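Local atomic coordinates of pyridoxamine 5-phosphate-dependent dehydrase (Escherichia coli, PDB entry 3B8X), a protein that removes the C3'-hydroxyl group of GDP-4-keto-6-deoxy-D-mannose in a pyridoxal phosphate-dependent transamination and deoxygenation on the route to L-colitose. Residues F70-P75 with D204-H209; V125-K130 with G152-I157; P141-E146 with A168-K173. The protein carries 1 engineered substitution. All blocks are in the same frame, centred on the assembly; numbering follows the deposited sequence.

In this fold-type I, aspartate aminotransferase-like PLP enzyme, contact 2 lies at the start of two strands of the eight-stranded mixed sheet, 129-135 and 157-161, while contacts 1 and 3 lie beside it; none touches another. Contact 1 joins chain parts far apart in sequence, the 70-75 loop and the start of helix 205-214, and its long loop encloses the other two. Contacts 2 and 3 interlock in the order 125-130, 141-146, 152-157, 168-173. They tie the two ends of one beta-alpha-beta unit (129-135, 144-151, 157-161) into the PLP-binding fold, contact 3 packing the helix N-terminus on a small hairpin. Centres lie about 19 Å (1 and 2), 20 Å (2 and 3) and 25 Å (1 and 3) apart.

Contact 1 (F70-P75 with D204-H209); sequences FFTKKP and DEEIYH
Asp204 opens helix 205-214 as its N-cap. Its OD1 accepts from Ile207 N at 2.9 Å, the donor standing above the carboxylate plane, and more weakly from Glu206 N, while OD2 makes a salt bridge to Arg76. Glu206, in the first turn, carries the contact. With CG anti to its backbone N (chi1 -172°) and the chain extended beyond, the carboxylate reaches straight to the 70-75 loop. There the syn lone pair of OE2 takes the N-H of Lys73: the Lys73 N to Glu206 OE2 bond is short, 2.7 Å, and nearly straight at 173°. The other oxygen, Glu206 OE1, accepts from a water at 2.9 Å that in turn accepts from Lys74 N, so the two oxygens serve successive amides of the loop, one directly and one through water. Thr72 crosses the glutamate at about a right angle, its CG2 lying 3.5 Å from Glu206 OE1. The same methyl meets Ile207 CD1 at 3.8 Å. Thr72 OG1 faces back into its own loop and donates to Lys74 O. Although Lys73 CG rests 3.2 Å from Glu206 OE2, the ammonium goes to Val229 O. The link is therefore a carboxylate reading backbone N-H groups rather than a lysine-glutamate salt bridge, and the helix N-terminus, with a long, weak ion pair to Arg76, would favour the ionised glutamate.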
loop_
_atom_site.group_PDB
_atom_site.type_symbol
_atom_site.label_atom_id
_atom_site.label_comp_id
_atom_site.label_asym_id
_atom_site.label_seq_id
_atom_site.Cartn_x
_atom_site.Cartn_y
_atom_site.Cartn_z
ATOM N N PHE B 70 10.715 10.123 -9.960
ATOM C CA PHE B 70 10.619 11.527 -9.612
ATOM C C PHE B 70 11.705 11.878 -8.621
ATOM O O PHE B 70 11.948 13.046 -8.330
ATOM C CB PHE B 70 9.242 11.825 -9.004
ATOM C CG PHE B 70 8.124 11.838 -10.009
ATOM C CD1 PHE B 70 7.715 10.654 -10.627
ATOM C CD2 PHE B 70 7.472 13.039 -10.333
ATOM C CE1 PHE B 70 6.736 10.674 -11.599
ATOM C CE2 PHE B 70 6.511 13.083 -11.331
ATOM C CZ PHE B 70 6.094 11.893 -11.934
ATOM N N PHE B 71 12.327 10.841 -8.080
ATOM C CA PHE B 71 13.244 10.953 -6.952
ATOM C C PHE B 71 14.684 10.717 -7.292
ATOM O O PHE B 71 15.548 10.782 -6.427
ATOM C CB PHE B 71 12.781 10.079 -5.752
ATOM C CG PHE B 71 11.364 10.356 -5.317
ATOM C CD1 PHE B 71 10.457 9.335 -5.145
ATOM C CD2 PHE B 71 10.917 11.654 -5.131
ATOM C CE1 PHE B 71 9.154 9.626 -4.776
ATOM C CE2 PHE B 71 9.608 11.949 -4.804
ATOM C CZ PHE B 71 8.721 10.934 -4.621
ATOM N N THR B 72 14.982 10.503 -8.564
ATOM C CA THR B 72 16.388 10.281 -8.849
ATOM C C THR B 72 17.064 11.656 -8.757
ATOM O O THR B 72 16.407 12.685 -8.920
ATOM C CB THR B 72 16.522 9.706 -10.231
ATOM O OG1 THR B 72 15.554 10.358 -11.065
ATOM C CG2 THR B 72 16.229 8.182 -10.172
ATOM N N LYS B 73 18.358 11.672 -8.445
ATOM C CA LYS B 73 19.153 12.911 -8.313
ATOM C C LYS B 73 18.952 13.910 -9.468
ATOM O O LYS B 73 18.708 15.102 -9.237
ATOM C CB LYS B 73 20.614 12.570 -8.072
ATOM C CG LYS B 73 20.864 11.726 -6.813
ATOM C CD LYS B 73 20.435 12.507 -5.574
ATOM C CE LYS B 73 20.399 11.657 -4.314
ATOM N NZ LYS B 73 20.196 12.537 -3.122
ATOM N N LYS B 74 18.977 13.402 -10.707
ATOM C CA LYS B 74 18.542 14.122 -11.898
ATOM C C LYS B 74 17.146 13.466 -12.068
ATOM O O LYS B 74 17.082 12.287 -12.422
ATOM C CB LYS B 74 19.431 13.732 -13.090
ATOM C CG LYS B 74 19.092 14.442 -14.381
ATOM C CD LYS B 74 20.257 14.365 -15.360
ATOM C CE LYS B 74 20.222 15.509 -16.376
ATOM N NZ LYS B 74 20.202 16.870 -15.753
ATOM N N PRO B 75 16.050 14.148 -11.747
ATOM C CA PRO B 75 14.725 13.511 -11.837
ATOM C C PRO B 75 14.417 13.002 -13.218
ATOM O O PRO B 75 14.462 13.743 -14.186
ATOM C CB PRO B 75 13.765 14.652 -11.542
ATOM C CG PRO B 75 14.566 15.593 -10.689
ATOM C CD PRO B 75 15.967 15.526 -11.230
ATOM N N ASP B 204 19.466 -0.912 -12.057
ATOM C CA ASP B 204 19.910 0.376 -11.573
ATOM C C ASP B 204 20.045 0.472 -10.054
ATOM O O ASP B 204 19.058 0.422 -9.318
ATOM C CB ASP B 204 18.962 1.452 -12.103
ATOM C CG ASP B 204 19.544 2.848 -11.974
ATOM O OD1 ASP B 204 19.695 3.354 -10.824
ATOM O OD2 ASP B 204 19.899 3.430 -13.024
ATOM N N GLU B 205 21.277 0.656 -9.595
ATOM C CA GLU B 205 21.551 0.782 -8.170
ATOM C C GLU B 205 20.897 1.987 -7.515
ATOM O O GLU B 205 20.517 1.878 -6.349
ATOM C CB GLU B 205 23.051 0.766 -7.884
ATOM C CG GLU B 205 23.389 0.912 -6.398
ATOM C CD GLU B 205 24.888 0.737 -6.127
ATOM O OE1 GLU B 205 25.669 1.190 -6.989
ATOM O OE2 GLU B 205 25.253 0.166 -5.071
ATOM N N GLU B 206 20.770 3.121 -8.227
ATOM C CA GLU B 206 20.102 4.317 -7.653
ATOM C C GLU B 206 18.604 4.080 -7.460
ATOM O O GLU B 206 18.027 4.396 -6.404
ATOM C CB GLU B 206 20.268 5.608 -8.471
ATOM C CG GLU B 206 19.720 6.853 -7.720
ATOM C CD GLU B 206 19.646 8.101 -8.595
ATOM O OE1 GLU B 206 19.743 7.921 -9.822
ATOM O OE2 GLU B 206 19.421 9.230 -8.084
ATOM N N ILE B 207 17.988 3.548 -8.510
ATOM C CA ILE B 207 16.577 3.210 -8.465
ATOM C C ILE B 207 16.343 2.212 -7.329
ATOM O O ILE B 207 15.392 2.352 -6.572
ATOM C CB ILE B 207 16.138 2.604 -9.792
ATOM C CG1 ILE B 207 16.161 3.675 -10.875
ATOM C CG2 ILE B 207 14.733 2.087 -9.699
ATOM C CD1 ILE B 207 15.001 4.639 -10.823
ATOM N N TYR B 208 17.175 1.174 -7.257
ATOM C CA TYR B 208 17.143 0.161 -6.193
ATOM C C TYR B 208 17.137 0.827 -4.811
ATOM O O TYR B 208 16.259 0.626 -3.984
ATOM C CB TYR B 208 18.410 -0.680 -6.296
ATOM C CG TYR B 208 18.497 -1.732 -5.222
ATOM C CD1 TYR B 208 17.374 -2.490 -4.887
ATOM C CD2 TYR B 208 19.680 -1.983 -4.529
ATOM C CE1 TYR B 208 17.399 -3.476 -3.899
ATOM C CE2 TYR B 208 19.713 -2.961 -3.504
ATOM C CZ TYR B 208 18.584 -3.719 -3.222
ATOM O OH TYR B 208 18.596 -4.714 -2.273
ATOM N N HIS B 209 18.108 1.684 -4.553
ATOM C CA HIS B 209 18.108 2.379 -3.280
ATOM C C HIS B 209 16.876 3.269 -3.106
ATOM O O HIS B 209 16.299 3.309 -2.017
ATOM C CB HIS B 209 19.431 3.164 -3.124
ATOM C CG HIS B 209 20.615 2.260 -2.959
ATOM N ND1 HIS B 209 21.925 2.707 -2.977
ATOM C CD2 HIS B 209 20.674 0.918 -2.785
ATOM C CE1 HIS B 209 22.733 1.675 -2.800
ATOM N NE2 HIS B 209 22.000 0.578 -2.692
HETATM O O HOH W 1 20.095 10.487 -11.184
#

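Contact 2 (V125-K130 with G152-I157)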
loop_
_atom_site.group_PDB
_atom_site.type_symbol
_atom_site.label_atom_id
_atom_site.label_comp_id
_atom_site.label_asym_id
_atom_site.label_seq_id
_atom_site.Cartn_x
_atom_site.Cartn_y
_atom_site.Cartn_z
ATOM N N VAL B 125 4.899 7.836 -30.813
ATOM C CA VAL B 125 6.102 8.298 -30.165
ATOM C C VAL B 125 6.561 9.628 -30.752
ATOM O O VAL B 125 6.934 9.693 -31.921
ATOM C CB VAL B 125 7.213 7.230 -30.282
ATOM C CG1 VAL B 125 8.523 7.796 -29.779
ATOM C CG2 VAL B 125 6.828 5.989 -29.497
ATOM N N THR B 126 6.511 10.694 -29.961
ATOM C CA THR B 126 6.931 12.016 -30.444
ATOM C C THR B 126 8.113 12.552 -29.617
ATOM O O THR B 126 8.645 11.849 -28.766
ATOM C CB THR B 126 5.740 13.018 -30.462
ATOM O OG1 THR B 126 5.779 13.831 -29.287
ATOM C CG2 THR B 126 4.408 12.266 -30.489
ATOM N N ASP B 127 8.564 13.777 -29.855
ATOM C CA ASP B 127 9.695 14.270 -29.063
ATOM C C ASP B 127 9.308 14.527 -27.606
ATOM O O ASP B 127 10.184 14.691 -26.752
ATOM C CB ASP B 127 10.251 15.561 -29.655
ATOM C CG ASP B 127 10.848 15.357 -31.026
ATOM O OD1 ASP B 127 11.384 14.249 -31.275
ATOM O OD2 ASP B 127 10.769 16.302 -31.846
ATOM N N SER B 128 7.997 14.607 -27.364
ATOM C CA SER B 128 7.441 14.902 -26.059
ATOM C C SER B 128 7.280 13.626 -25.249
ATOM O O SER B 128 7.093 13.681 -24.037
ATOM C CB SER B 128 6.108 15.647 -26.215
ATOM O OG SER B 128 5.070 14.803 -26.696
ATOM N N THR B 129 7.448 12.488 -25.920
ATOM C CA THR B 129 7.340 11.186 -25.275
ATOM C C THR B 129 8.542 10.965 -24.373
ATOM O O THR B 129 9.678 10.921 -24.853
ATOM C CB THR B 129 7.256 10.047 -26.306
ATOM O OG1 THR B 129 6.126 10.269 -27.159
ATOM C CG2 THR B 129 7.117 8.729 -25.586
ATOM N N LYS B 130 8.265 10.829 -23.072
ATOM C CA LYS B 130 9.290 10.654 -22.045
ATOM C C LYS B 130 9.446 9.185 -21.599
ATOM O O LYS B 130 10.535 8.752 -21.178
ATOM C CB LYS B 130 8.911 11.465 -20.798
ATOM C CG LYS B 130 9.026 12.947 -20.966
ATOM C CD LYS B 130 10.440 13.331 -21.404
ATOM C CE LYS B 130 10.529 14.773 -21.889
ATOM N NZ LYS B 130 11.844 15.400 -21.539
ATOM N N GLY B 152 14.710 3.848 -30.529
ATOM C CA GLY B 152 15.887 4.234 -31.288
ATOM C C GLY B 152 16.823 5.216 -30.606
ATOM O O GLY B 152 16.967 6.359 -31.047
ATOM N N GLY B 153 17.496 4.752 -29.560
ATOM C CA GLY B 153 18.475 5.580 -28.861
ATOM C C GLY B 153 17.985 6.984 -28.526
ATOM O O GLY B 153 18.763 7.928 -28.407
ATOM N N ARG B 154 16.686 7.120 -28.346
ATOM C CA ARG B 154 16.156 8.404 -27.952
ATOM C C ARG B 154 15.977 8.331 -26.433
ATOM O O ARG B 154 16.058 7.243 -25.841
ATOM C CB ARG B 154 14.837 8.648 -28.650
ATOM C CG ARG B 154 14.989 8.493 -30.137
ATOM C CD ARG B 154 13.934 9.294 -30.839
ATOM N NE ARG B 154 12.847 8.446 -31.305
ATOM C CZ ARG B 154 11.635 8.898 -31.595
ATOM N NH1 ARG B 154 11.362 10.191 -31.469
ATOM N NH2 ARG B 154 10.705 8.052 -32.020
ATOM N N ASP B 155 15.790 9.493 -25.815
ATOM C CA ASP B 155 15.648 9.590 -24.361
ATOM C C ASP B 155 14.222 9.258 -23.896
ATOM O O ASP B 155 13.453 10.135 -23.483
ATOM C CB ASP B 155 16.115 10.974 -23.872
ATOM C CG ASP B 155 16.514 10.985 -22.391
ATOM O OD1 ASP B 155 16.728 9.896 -21.813
ATOM O OD2 ASP B 155 16.616 12.085 -21.798
ATOM N N ILE B 156 13.847 7.984 -24.015
ATOM C CA ILE B 156 12.506 7.526 -23.619
ATOM C C ILE B 156 12.682 6.341 -22.692
ATOM O O ILE B 156 13.285 5.342 -23.064
ATOM C CB ILE B 156 11.688 7.015 -24.817
ATOM C CG1 ILE B 156 11.464 8.146 -25.829
ATOM C CG2 ILE B 156 10.348 6.461 -24.321
ATOM C CD1 ILE B 156 11.443 7.658 -27.287
ATOM N N ILE B 157 12.197 6.461 -21.471
ATOM C CA ILE B 157 12.368 5.359 -20.545
ATOM C C ILE B 157 11.370 4.245 -20.887
ATOM O O ILE B 157 10.174 4.508 -21.176
ATOM C CB ILE B 157 12.056 5.803 -19.116
ATOM C CG1 ILE B 157 13.034 6.861 -18.634
ATOM C CG2 ILE B 157 12.049 4.588 -18.193
ATOM C CD1 ILE B 157 12.374 7.936 -17.777
HETATM O O HOH W 2 12.719 10.129 -20.618
#
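Lys130 O is the busiest acceptor here. It takes the N-H of Ile157 at 2.8 Å with an angle of 161°, the donor lying somewhat above the carbonyl plane, and it also accepts from a water 2.6 Å away. That water gives its second proton to Asp155 O, bridging the two chains just where Asp155, at the centre of an inverse gamma turn, bends the backbone into strand 157-161. Ile156 CA adds a C-H...O contact to Lys130 O.

Within 125-130, part of the polar demand is met locally. A type I turn from Thr126 to Thr129 is closed by its backbone bond, and Thr129 OG1, set anti to its carbonyl carbon, accepts from Thr126 N at 2.9 Å. The same hydroxyl is hydrogen-bonded to Glu82.

Arg154 does not form a salt bridge across the contact. Asp127 OD1 stands near the guanidinium plane, 4.1 Å from Arg154 NH1, with the two planes perpendicular, so only a loose electrostatic attraction can be expected. The arginine chain, bent at chi3, instead turns NE and NH2 to weak bonds with the carbonyls of Ile151 and Ile150 at the end of helix 144-151. Val125 CG1 presses obliquely on Arg154 NH2 at 3.1 Å, and meets Ile156 CD1 from the same branch at 3.8 Å. Ile156 CG1 lies against Thr129 O.

The Ile157 N to Lys130 O bond begins a parallel pairing that Ile157 and Ile132 carry on, while Lys130 pairs with Glu82 on its other neighbour. Strand 129-135, helix 144-151 and strand 157-161 form a beta-alpha-beta crossover, with Val125 and Ile156 packed between Ile132 of the sheet and Ile150 and Ile151 of the helix.

Contact 3 (P141-E146 with A168-K173); sequences PNNFDE and ATFNNK
The Phe170 ring is the bump, and the backbone bend leading into helix 144-151 is the hollow that takes it. With CG anti to its backbone N (chi1 173°), the phenyl group leans across the 141-146 segment so that Phe144 N and, offset toward the rim, Asn142 O and Asn143 CA lie over one face. On the opposite face its neighbour Asn171 sets OD1 over the ring centre, 3.9 Å above the plane. Asp145 CG sits in plane at the edge. Asn143 OD1 comes obliquely to 3.2 Å from Phe170 CZ, from the side where Asn142 O lies, its amide turned 49° against the ring. Further back, the Pro141 ring lies against the strand, CD against Ala168 CB at 4.2 Å and CG against Thr169 O. The type I' turn of the 169-174 hairpin carries Asn171 tip to tip with Asp145, and Asn171 ND2 gives a weak bond to Asp145 OD2 at 3.1 Å. Asn143 is the N-cap: OD1 accepts from Glu146 N at 2.9 Å and weakly from Asp145 N. The exposed Asn171-Asp145 bond thus adds only a weak polar clasp, whereas the amide oxygen beside the ring is held by two helix N-H donors, one of them weak.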
loop_
_atom_site.group_PDB
_atom_site.type_symbol
_atom_site.label_atom_id
_atom_site.label_comp_id
_atom_site.label_asym_id
_atom_site.label_seq_id
_atom_site.Cartn_x
_atom_site.Cartn_y
_atom_site.Cartn_z
ATOM N N PRO B 141 4.590 -11.626 -23.687
ATOM C CA PRO B 141 5.526 -10.490 -23.689
ATOM C C PRO B 141 5.353 -9.640 -24.950
ATOM O O PRO B 141 4.942 -10.121 -26.024
ATOM C CB PRO B 141 6.909 -11.161 -23.769
ATOM C CG PRO B 141 6.684 -12.487 -24.459
ATOM C CD PRO B 141 5.207 -12.863 -24.214
ATOM N N ASN B 142 5.731 -8.377 -24.821
ATOM C CA ASN B 142 5.719 -7.480 -25.975
ATOM C C ASN B 142 6.878 -7.861 -26.871
ATOM O O ASN B 142 7.800 -8.547 -26.427
ATOM C CB ASN B 142 5.958 -6.052 -25.497
ATOM C CG ASN B 142 4.728 -5.446 -24.949
ATOM O OD1 ASN B 142 4.001 -4.807 -25.710
ATOM N ND2 ASN B 142 4.366 -5.802 -23.682
ATOM N N ASN B 143 6.884 -7.383 -28.111
ATOM C CA ASN B 143 8.045 -7.663 -28.917
ATOM C C ASN B 143 9.003 -6.535 -28.663
ATOM O O ASN B 143 8.878 -5.460 -29.240
ATOM C CB ASN B 143 7.727 -7.826 -30.408
ATOM C CG ASN B 143 8.985 -7.948 -31.230
ATOM O OD1 ASN B 143 10.028 -7.458 -30.818
ATOM N ND2 ASN B 143 8.911 -8.623 -32.372
ATOM N N PHE B 144 9.916 -6.766 -27.737
ATOM C CA PHE B 144 10.854 -5.743 -27.300
ATOM C C PHE B 144 11.839 -5.254 -28.352
ATOM O O PHE B 144 12.281 -4.119 -28.302
ATOM C CB PHE B 144 11.475 -6.090 -25.945
ATOM C CG PHE B 144 10.479 -6.019 -24.821
ATOM C CD1 PHE B 144 9.931 -7.168 -24.270
ATOM C CD2 PHE B 144 10.022 -4.777 -24.389
ATOM C CE1 PHE B 144 8.942 -7.080 -23.259
ATOM C CE2 PHE B 144 9.080 -4.677 -23.363
ATOM C CZ PHE B 144 8.527 -5.815 -22.827
ATOM N N ASP B 145 12.091 -6.088 -29.355
ATOM C CA ASP B 145 12.948 -5.679 -30.470
ATOM C C ASP B 145 12.234 -4.554 -31.202
ATOM O O ASP B 145 12.779 -3.462 -31.408
ATOM C CB ASP B 145 13.100 -6.844 -31.450
ATOM C CG ASP B 145 14.103 -7.881 -30.977
ATOM O OD1 ASP B 145 14.885 -7.578 -30.052
ATOM O OD2 ASP B 145 14.105 -9.006 -31.523
ATOM N N GLU B 146 11.004 -4.823 -31.621
ATOM C CA GLU B 146 10.281 -3.785 -32.332
ATOM C C GLU B 146 10.192 -2.536 -31.483
ATOM O O GLU B 146 10.268 -1.410 -31.998
ATOM C CB GLU B 146 8.839 -4.252 -32.653
ATOM C CG GLU B 146 8.756 -5.474 -33.556
ATOM C CD GLU B 146 9.562 -5.324 -34.831
ATOM O OE1 GLU B 146 8.950 -5.384 -35.921
ATOM O OE2 GLU B 146 10.802 -5.168 -34.740
ATOM N N ALA B 168 7.457 -15.365 -18.538
ATOM C CA ALA B 168 7.485 -15.276 -19.986
ATOM C C ALA B 168 8.914 -14.928 -20.368
ATOM O O ALA B 168 9.622 -14.289 -19.601
ATOM C CB ALA B 168 6.558 -14.176 -20.465
ATOM N N THR B 169 9.312 -15.285 -21.591
ATOM C CA THR B 169 10.635 -14.909 -22.095
ATOM C C THR B 169 10.525 -14.438 -23.548
ATOM O O THR B 169 9.604 -14.833 -24.274
ATOM C CB THR B 169 11.570 -16.089 -22.070
ATOM O OG1 THR B 169 11.073 -17.089 -22.987
ATOM C CG2 THR B 169 11.586 -16.693 -20.669
ATOM N N PHE B 170 11.423 -13.544 -23.949
ATOM C CA PHE B 170 11.464 -13.068 -25.330
ATOM C C PHE B 170 12.922 -12.992 -25.723
ATOM O O PHE B 170 13.730 -12.310 -25.095
ATOM C CB PHE B 170 10.734 -11.735 -25.537
ATOM C CG PHE B 170 10.926 -11.161 -26.914
ATOM C CD1 PHE B 170 10.162 -11.629 -27.990
ATOM C CD2 PHE B 170 11.875 -10.167 -27.145
ATOM C CE1 PHE B 170 10.347 -11.117 -29.283
ATOM C CE2 PHE B 170 12.074 -9.639 -28.434
ATOM C CZ PHE B 170 11.306 -10.114 -29.511
ATOM N N ASN B 171 13.283 -13.816 -26.693
ATOM C CA ASN B 171 14.684 -13.892 -27.076
ATOM C C ASN B 171 15.572 -14.322 -25.885
ATOM O O ASN B 171 16.628 -13.745 -25.671
ATOM C CB ASN B 171 15.165 -12.541 -27.642
ATOM C CG ASN B 171 14.706 -12.294 -29.087
ATOM O OD1 ASN B 171 13.895 -13.043 -29.641
ATOM N ND2 ASN B 171 15.216 -11.224 -29.691
ATOM N N ASN B 172 15.187 -15.355 -25.135
ATOM C CA ASN B 172 16.018 -15.815 -24.016
ATOM C C ASN B 172 16.148 -14.813 -22.855
ATOM O O ASN B 172 16.918 -15.033 -21.913
ATOM C CB ASN B 172 17.412 -16.190 -24.530
ATOM C CG ASN B 172 17.629 -17.685 -24.601
ATOM O OD1 ASN B 172 18.530 -18.221 -23.952
ATOM N ND2 ASN B 172 16.812 -18.368 -25.403
ATOM N N LYS B 173 15.423 -13.701 -22.931
ATOM C CA LYS B 173 15.460 -12.691 -21.868
ATOM C C LYS B 173 14.124 -12.749 -21.106
ATOM O O LYS B 173 13.061 -12.770 -21.721
ATOM C CB LYS B 173 15.641 -11.308 -22.489
ATOM C CG LYS B 173 15.781 -10.220 -21.472
ATOM C CD LYS B 173 16.571 -9.051 -22.011
ATOM C CE LYS B 173 16.745 -7.989 -20.918
ATOM N NZ LYS B 173 17.593 -8.552 -19.807
#